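Local coordinates for protein thiamine phosphate pyrophosphorylase (Bacteroides thetaiotaomicron VPI-5482, PDB 3CEU) that probably couples a thiazole phosphate and a pyrimidine pyrophosphate into thiamine phosphate, as a TIM-barrel member of the thiamine monophosphate synthase family, at residues P38-Y41 with S42-L46; E99-K102 with N103-F107; I191-F194 with K195-K199. All coordinates share one frame; numbering follows the deposited sequence.

Contact 1 (P38-Y41 with S42-L46)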
loop_
_atom_site.group_PDB
_atom_site.type_symbol
_atom_site.label_atom_id
_atom_site.label_comp_id
_atom_site.label_asym_id
_atom_site.label_seq_id
_atom_site.Cartn_x
_atom_site.Cartn_y
_atom_site.Cartn_z
ATOM N N PRO A 38 -12.837 9.857 12.814
ATOM C CA PRO A 38 -13.199 9.239 14.093
ATOM C C PRO A 38 -12.843 7.761 14.088
ATOM O O PRO A 38 -13.240 7.033 13.176
ATOM C CB PRO A 38 -14.708 9.441 14.160
ATOM C CG PRO A 38 -14.922 10.687 13.393
ATOM C CD PRO A 38 -14.008 10.515 12.211
ATOM N N ALA A 39 -12.107 7.320 15.105
ATOM C CA ALA A 39 -11.697 5.919 15.206
ATOM C C ALA A 39 -12.870 4.983 14.929
ATOM O O ALA A 39 -12.728 3.975 14.233
ATOM C CB ALA A 39 -11.122 5.646 16.586
HETATM N N MSE A 40 -14.020 5.332 15.490
HETATM C CA MSE A 40 -15.250 4.573 15.329
HETATM C C MSE A 40 -15.387 3.964 13.928
HETATM O O MSE A 40 -15.597 2.760 13.776
HETATM C CB MSE A 40 -16.435 5.497 15.619
HETATM C CG MSE A 40 -17.813 4.913 15.404
HETATM SE SE MSE A 40 -19.128 6.350 15.336
HETATM C CE MSE A 40 -18.948 7.016 17.154
ATOM N N TYR A 41 -15.252 4.796 12.905
ATOM C CA TYR A 41 -15.379 4.326 11.531
ATOM C C TYR A 41 -14.341 3.273 11.134
ATOM O O TYR A 41 -14.643 2.359 10.363
ATOM C CB TYR A 41 -15.330 5.516 10.571
ATOM C CG TYR A 41 -16.427 6.521 10.839
ATOM C CD1 TYR A 41 -17.748 6.107 10.986
ATOM C CD2 TYR A 41 -16.148 7.883 10.926
ATOM C CE1 TYR A 41 -18.769 7.021 11.210
ATOM C CE2 TYR A 41 -17.162 8.814 11.151
ATOM C CZ TYR A 41 -18.474 8.373 11.290
ATOM O OH TYR A 41 -19.498 9.276 11.488
ATOM N N SER A 42 -13.128 3.382 11.665
ATOM C CA SER A 42 -12.091 2.412 11.341
ATOM C C SER A 42 -12.438 1.071 11.951
ATOM O O SER A 42 -12.206 0.029 11.343
ATOM C CB SER A 42 -10.730 2.880 11.857
ATOM O OG SER A 42 -10.348 4.085 11.230
ATOM N N GLU A 43 -12.998 1.102 13.157
ATOM C CA GLU A 43 -13.384 -0.125 13.838
ATOM C C GLU A 43 -14.530 -0.797 13.087
ATOM O O GLU A 43 -14.542 -2.017 12.925
ATOM C CB GLU A 43 -13.815 0.170 15.279
ATOM C CG GLU A 43 -12.716 0.686 16.202
ATOM C CD GLU A 43 -13.255 1.072 17.576
ATOM O OE1 GLU A 43 -14.067 2.032 17.653
ATOM O OE2 GLU A 43 -12.873 0.424 18.582
ATOM N N ARG A 44 -15.488 -0.004 12.615
ATOM C CA ARG A 44 -16.636 -0.548 11.886
ATOM C C ARG A 44 -16.177 -1.314 10.652
ATOM O O ARG A 44 -16.595 -2.447 10.417
ATOM C CB ARG A 44 -17.596 0.591 11.498
ATOM C CG ARG A 44 -18.034 1.427 12.711
ATOM C CD ARG A 44 -18.940 2.623 12.386
ATOM N NE ARG A 44 -20.337 2.253 12.148
ATOM C CZ ARG A 44 -20.808 1.785 10.997
ATOM N NH1 ARG A 44 -19.994 1.627 9.959
ATOM N NH2 ARG A 44 -22.094 1.480 10.881
ATOM N N LEU A 45 -15.295 -0.698 9.881
ATOM C CA LEU A 45 -14.777 -1.328 8.682
ATOM C C LEU A 45 -14.000 -2.592 9.046
ATOM O O LEU A 45 -14.248 -3.658 8.488
ATOM C CB LEU A 45 -13.882 -0.340 7.926
ATOM C CG LEU A 45 -13.561 -0.633 6.461
ATOM C CD1 LEU A 45 -12.828 0.547 5.839
ATOM C CD2 LEU A 45 -12.727 -1.877 6.361
ATOM N N LEU A 46 -13.068 -2.486 9.988
ATOM C CA LEU A 46 -12.275 -3.651 10.381
ATOM C C LEU A 46 -13.139 -4.817 10.872
ATOM O O LEU A 46 -12.814 -5.974 10.631
ATOM C CB LEU A 46 -11.251 -3.262 11.459
ATOM C CG LEU A 46 -10.257 -2.168 11.061
ATOM C CD1 LEU A 46 -9.604 -1.572 12.299
ATOM C CD2 LEU A 46 -9.226 -2.735 10.103
HETATM O O HOH W 1 -10.752 6.820 11.470
#

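Contact 2 (E99-K102 with N103-F107)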
loop_
_atom_site.group_PDB
_atom_site.type_symbol
_atom_site.label_atom_id
_atom_site.label_comp_id
_atom_site.label_asym_id
_atom_site.label_seq_id
_atom_site.Cartn_x
_atom_site.Cartn_y
_atom_site.Cartn_z
ATOM N N GLU A 99 18.332 9.269 -1.119
ATOM C CA GLU A 99 19.100 9.380 0.113
ATOM C C GLU A 99 18.251 8.955 1.322
ATOM O O GLU A 99 18.721 8.206 2.176
ATOM C CB GLU A 99 19.603 10.820 0.303
ATOM C CG GLU A 99 20.665 10.974 1.396
ATOM C CD GLU A 99 20.997 12.427 1.707
ATOM O OE1 GLU A 99 21.928 12.663 2.506
ATOM O OE2 GLU A 99 20.327 13.336 1.160
ATOM N N GLU A 100 17.006 9.426 1.389
ATOM C CA GLU A 100 16.135 9.070 2.507
ATOM C C GLU A 100 16.015 7.560 2.670
ATOM O O GLU A 100 16.242 7.019 3.759
ATOM C CB GLU A 100 14.738 9.686 2.343
ATOM C CG GLU A 100 14.567 10.983 3.126
ATOM C CD GLU A 100 13.134 11.505 3.142
ATOM O OE1 GLU A 100 12.191 10.707 3.353
ATOM O OE2 GLU A 100 12.951 12.731 2.976
ATOM N N VAL A 101 15.661 6.885 1.580
ATOM C CA VAL A 101 15.512 5.436 1.582
ATOM C C VAL A 101 16.807 4.820 2.046
ATOM O O VAL A 101 16.809 3.846 2.801
ATOM C CB VAL A 101 15.246 4.884 0.172
ATOM C CG1 VAL A 101 15.103 3.381 0.238
ATOM C CG2 VAL A 101 14.004 5.528 -0.430
ATOM N N LYS A 102 17.913 5.387 1.567
ATOM C CA LYS A 102 19.238 4.898 1.905
ATOM C C LYS A 102 19.500 4.943 3.400
ATOM O O LYS A 102 19.897 3.947 3.994
ATOM C CB LYS A 102 20.301 5.718 1.171
ATOM C CG LYS A 102 21.743 5.321 1.479
ATOM C CD LYS A 102 22.723 6.182 0.678
ATOM C CE LYS A 102 24.183 5.918 1.064
ATOM N NZ LYS A 102 25.144 6.802 0.320
ATOM N N ASN A 103 19.271 6.091 4.020
ATOM C CA ASN A 103 19.533 6.190 5.452
ATOM C C ASN A 103 18.292 5.991 6.313
ATOM O O ASN A 103 18.110 6.693 7.301
ATOM C CB ASN A 103 20.147 7.550 5.779
ATOM C CG ASN A 103 21.119 8.013 4.724
ATOM O OD1 ASN A 103 22.003 7.260 4.305
ATOM N ND2 ASN A 103 20.969 9.261 4.288
ATOM N N ARG A 104 17.435 5.040 5.957
ATOM C CA ARG A 104 16.238 4.833 6.759
ATOM C C ARG A 104 15.585 3.468 6.591
ATOM O O ARG A 104 15.021 2.931 7.538
ATOM C CB ARG A 104 15.219 5.942 6.457
ATOM C CG ARG A 104 14.842 6.771 7.676
ATOM C CD ARG A 104 15.106 8.268 7.484
ATOM N NE ARG A 104 14.027 8.937 6.770
ATOM C CZ ARG A 104 13.960 10.253 6.564
ATOM N NH1 ARG A 104 14.915 11.058 7.012
ATOM N NH2 ARG A 104 12.923 10.774 5.914
ATOM N N LYS A 105 15.667 2.911 5.390
ATOM C CA LYS A 105 15.060 1.623 5.105
ATOM C C LYS A 105 15.394 0.530 6.109
ATOM O O LYS A 105 14.528 -0.274 6.445
ATOM C CB LYS A 105 15.438 1.161 3.695
ATOM C CG LYS A 105 16.934 1.022 3.452
ATOM C CD LYS A 105 17.250 0.821 1.966
ATOM C CE LYS A 105 16.919 -0.582 1.499
ATOM N NZ LYS A 105 17.760 -1.592 2.191
ATOM N N HIS A 106 16.624 0.496 6.614
ATOM C CA HIS A 106 16.995 -0.555 7.563
ATOM C C HIS A 106 16.404 -0.379 8.950
ATOM O O HIS A 106 16.576 -1.230 9.821
ATOM C CB HIS A 106 18.516 -0.674 7.650
ATOM C CG HIS A 106 19.138 -1.231 6.410
ATOM N ND1 HIS A 106 20.498 -1.198 6.172
ATOM C CD2 HIS A 106 18.586 -1.829 5.329
ATOM C CE1 HIS A 106 20.752 -1.748 5.001
ATOM N NE2 HIS A 106 19.607 -2.142 4.466
ATOM N N PHE A 107 15.691 0.722 9.145
ATOM C CA PHE A 107 15.064 1.009 10.421
ATOM C C PHE A 107 13.569 0.730 10.371
ATOM O O PHE A 107 12.829 1.046 11.304
ATOM C CB PHE A 107 15.334 2.461 10.793
ATOM C CG PHE A 107 16.785 2.759 10.978
ATOM C CD1 PHE A 107 17.486 2.203 12.041
ATOM C CD2 PHE A 107 17.472 3.550 10.062
ATOM C CE1 PHE A 107 18.851 2.433 12.192
ATOM C CE2 PHE A 107 18.839 3.782 10.205
ATOM C CZ PHE A 107 19.527 3.220 11.272
HETATM O O HOH W 2 18.865 2.649 6.361
HETATM O O HOH W 3 22.706 4.971 5.579
#

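Contact 3 (I191-F194 with K195-K199)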
loop_
_atom_site.group_PDB
_atom_site.type_symbol
_atom_site.label_atom_id
_atom_site.label_comp_id
_atom_site.label_asym_id
_atom_site.label_seq_id
_atom_site.Cartn_x
_atom_site.Cartn_y
_atom_site.Cartn_z
ATOM N N ILE A 191 -12.418 -5.176 -9.102
ATOM C CA ILE A 191 -11.845 -6.497 -8.889
ATOM C C ILE A 191 -11.153 -7.022 -10.142
ATOM O O ILE A 191 -10.078 -7.609 -10.060
ATOM C CB ILE A 191 -12.912 -7.522 -8.454
ATOM C CG1 ILE A 191 -13.793 -6.933 -7.346
ATOM C CG2 ILE A 191 -12.234 -8.812 -7.959
ATOM C CD1 ILE A 191 -13.007 -6.422 -6.150
ATOM N N GLU A 192 -11.757 -6.810 -11.305
ATOM C CA GLU A 192 -11.150 -7.282 -12.536
ATOM C C GLU A 192 -9.844 -6.559 -12.808
ATOM O O GLU A 192 -8.865 -7.160 -13.262
ATOM C CB GLU A 192 -12.119 -7.115 -13.715
ATOM C CG GLU A 192 -13.407 -7.908 -13.538
ATOM C CD GLU A 192 -14.310 -7.862 -14.755
ATOM O OE1 GLU A 192 -14.074 -8.626 -15.710
ATOM O OE2 GLU A 192 -15.261 -7.054 -14.761
ATOM N N HIS A 193 -9.817 -5.267 -12.515
ATOM C CA HIS A 193 -8.610 -4.479 -12.750
ATOM C C HIS A 193 -7.500 -4.861 -11.760
ATOM O O HIS A 193 -6.315 -4.752 -12.085
ATOM C CB HIS A 193 -8.930 -2.992 -12.643
ATOM C CG HIS A 193 -7.783 -2.105 -12.997
ATOM N ND1 HIS A 193 -7.269 -2.031 -14.274
ATOM C CD2 HIS A 193 -7.019 -1.296 -12.229
ATOM C CE1 HIS A 193 -6.227 -1.216 -14.273
ATOM N NE2 HIS A 193 -6.056 -0.759 -13.047
ATOM N N PHE A 194 -7.879 -5.317 -10.564
ATOM C CA PHE A 194 -6.889 -5.726 -9.563
ATOM C C PHE A 194 -6.195 -7.009 -10.028
ATOM O O PHE A 194 -4.969 -7.119 -9.964
ATOM C CB PHE A 194 -7.546 -5.964 -8.197
ATOM C CG PHE A 194 -6.632 -6.635 -7.196
ATOM C CD1 PHE A 194 -6.752 -7.994 -6.925
ATOM C CD2 PHE A 194 -5.612 -5.920 -6.573
ATOM C CE1 PHE A 194 -5.858 -8.639 -6.050
ATOM C CE2 PHE A 194 -4.712 -6.552 -5.696
ATOM C CZ PHE A 194 -4.834 -7.911 -5.436
ATOM N N LYS A 195 -6.994 -7.967 -10.498
ATOM C CA LYS A 195 -6.469 -9.233 -10.984
ATOM C C LYS A 195 -5.498 -8.972 -12.126
ATOM O O LYS A 195 -4.466 -9.649 -12.252
ATOM C CB LYS A 195 -7.592 -10.140 -11.488
ATOM C CG LYS A 195 -8.542 -10.657 -10.423
ATOM C CD LYS A 195 -9.446 -11.722 -11.022
ATOM C CE LYS A 195 -10.381 -12.314 -9.996
ATOM N NZ LYS A 195 -11.104 -13.502 -10.549
ATOM N N LYS A 196 -5.827 -7.998 -12.970
ATOM C CA LYS A 196 -4.946 -7.673 -14.081
ATOM C C LYS A 196 -3.604 -7.188 -13.512
ATOM O O LYS A 196 -2.557 -7.706 -13.884
ATOM C CB LYS A 196 -5.583 -6.598 -14.970
ATOM C CG LYS A 196 -4.689 -6.131 -16.114
ATOM C CD LYS A 196 -5.224 -4.859 -16.780
ATOM C CE LYS A 196 -6.407 -5.142 -17.703
ATOM N NZ LYS A 196 -6.853 -3.928 -18.453
ATOM N N LEU A 197 -3.635 -6.229 -12.588
ATOM C CA LEU A 197 -2.405 -5.710 -12.013
ATOM C C LEU A 197 -1.625 -6.792 -11.265
ATOM O O LEU A 197 -0.394 -6.801 -11.277
ATOM C CB LEU A 197 -2.700 -4.539 -11.070
ATOM C CG LEU A 197 -3.462 -3.335 -11.658
ATOM C CD1 LEU A 197 -3.718 -2.291 -10.561
ATOM C CD2 LEU A 197 -2.658 -2.704 -12.799
ATOM N N LYS A 198 -2.334 -7.707 -10.618
ATOM C CA LYS A 198 -1.665 -8.761 -9.872
ATOM C C LYS A 198 -1.021 -9.772 -10.813
ATOM O O LYS A 198 -0.036 -10.422 -10.463
ATOM C CB LYS A 198 -2.653 -9.480 -8.963
ATOM C CG LYS A 198 -1.980 -10.306 -7.903
ATOM C CD LYS A 198 -2.928 -11.341 -7.357
ATOM C CE LYS A 198 -2.213 -12.247 -6.376
ATOM N NZ LYS A 198 -2.959 -13.525 -6.207
ATOM N N LYS A 199 -1.588 -9.915 -12.005
ATOM C CA LYS A 199 -1.029 -10.846 -12.966
ATOM C C LYS A 199 0.273 -10.273 -13.515
ATOM O O LYS A 199 1.200 -11.018 -13.813
ATOM C CB LYS A 199 -2.008 -11.113 -14.110
ATOM C CG LYS A 199 -1.476 -12.125 -15.114
ATOM C CD LYS A 199 -2.321 -12.179 -16.369
ATOM C CE LYS A 199 -1.714 -13.107 -17.409
ATOM N NZ LYS A 199 -2.459 -13.016 -18.695
#

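Contact 1 (P38-Y41 with S42-L46)
With chi1 at -55°, Arg44 sets its CG beside its own backbone N and sends the chain back along the helix, while Tyr41, whose CG takes the same place on its residue, lays its ring alongside. The two side chains point the same way, and Arg44 CD comes within 3.9 Å of Tyr41 CD1, meeting the ring obliquely. The guanidinium and ring planes stand 66° apart, and it is the methylene CD, not the guanidinium, that makes the contact. Met40, a selenomethionine, lies beside the same arginine, its CG 4.0 Å from Arg44 CD. On the arginine's side these contacts are thus made by its aliphatic CD.

The backbone here forms the first turns of helix 39-48. Glu43 N donates to Ala39 O at 3.1 Å, and the bonds Arg44 N to Met40 O and Leu45 N to Tyr41 O repeat the i to i+4 pattern. Ser42 adds a water link at the start of the helix: its OG lies 2.8 Å from a water that donates weakly to Pro38 O. Ser42 and Glu43 also pack on Leu65, and Leu45 reaches helix 15-24, which places this turn between neighbouring elements of the barrel's outer layer. The chemistry implies a helix start held chiefly by backbone bonds, with the methylenes of an exposed arginine lying along a tyrosine and a selenomethionine.

Contact 2 (E99-K102 with N103-F107)
Glu100 and Arg104 run side by side in the same direction, their carboxylate and guanidinium planes inclined by 34°. Glu100 CG lies over one face of the guanidinium, offset toward its rim, and OE1 forms a salt bridge with NH2. Arg104 NH2 is modelled too close to Glu100 CD, so the exact geometry of the bridge is doubtful. Glu100 OE1 also accepts a weak hydrogen bond from His96 N, a second partner that would help hold the carboxylate.

Asn103 turns its amide almost square to the carboxylate of Glu99, the planes 82° apart, and ND2 approaches Glu99 CG at 3.4 Å. Its OD1 faces the other way, 3.4 Å from Lys102 CG, and accepts from a water at 2.7 Å that also donates weakly to Lys102 O. On the buried side, Lys105 takes the less common first torsion, chi1 59°, with CG between its backbone N and carbonyl carbon. This carries the aliphatic chain past Val101 O and brings CD to 3.8 Å from Val101 CG1, before bends at chi3 and chi4 lead the amine away, toward a long, weak ion pair with Asp144. Val101 itself packs on Cys95, Val111 and Met113 of the barrel strands.

The backbone closes the helix through Asn103 N to Glu99 O, 2.9 Å, and Lys105 N to Val101 O, 3.0 Å. Asn103 is the first residue to leave helical torsions, and a second water joins Lys102 O to His106 N. This is the C-terminal end of a helix leading into the next parallel strand, here 110-113, as in the beta-alpha units of a TIM barrel.

Contact 3 (I191-F194 with K195-K199)
Helix 188-201, the last in the chain, comes after the eighth strand of the barrel and the short helix 173-176, and this contact is two of its turns, one side facing the barrel and the other bearing lysines. His193 and Leu197, one turn apart, make the closest side-chain pairing. Leu197 CG sits over the face of the imidazole in a CH-pi contact, 4.2 Å from the ring centroid and 25° off the ring normal. Of the leucine's atoms CD1 comes nearest the ring, 3.7 Å from His193 NE2, while CD2 lies toward CE1. The side chains cross at a slant: the histidine swings CG anti to its backbone N (chi1 -174°), which carries its ring forward along the helix to Leu197. The ring's rotation is probably also restrained by Asp174, whose OD2 is hydrogen-bonded to His193 NE2. Lys196 CD approaches the same ring obliquely.

On a neighbouring face, the side chains of Phe194 and Lys198 meet through carbon alone, Phe194 CE1 lying 4.2 Å from Lys198 CD. The lysine chain remains extended beyond CG and carries its amine on to a weak hydrogen bond with Glu25 O. Phe194 is buried against Leu22, Leu175 and Leu3, and Leu197 also reaches Leu3, so the aromatic and the leucine join the helix to helix 15-24, helix 173-176 and strand 2-6.

Four successive i to i+4 bonds tie the turns, from Lys195 N to Ile191 O through Lys198 N to Phe194 O, the latter 2.8 Å long. Such an amphipathic helix, with hydrophobic side chains turned to the strands and lysine side chains on the remaining faces, some of their amines reaching neighbouring loops, belongs to the outer layer of a TIM barrel, here packed over the first strand.

From the N terminus the chain meets the contacts in series, none nested in or crossing another. Each joins adjoining residues, with no loop spanned between its segments: contacts 1 and 3 close helical turns, whereas contact 2 spans a helix end and the loop that follows. Contact 1 begins helix 39-48, which links strands 29-32 and 57-59; contact 2 ends helix 98-102 on the way to strand 110-113; contact 3 lies within helix 188-201, after strand 168-171. Contacts 2 and 3 lie on opposite sides of the chain's centre, their centres 31 Å apart. Contacts 1 and 3 come nearer, about 13 Å between nearest atoms without touching, and both pack on helix 15-24, which bridges them in the outer layer.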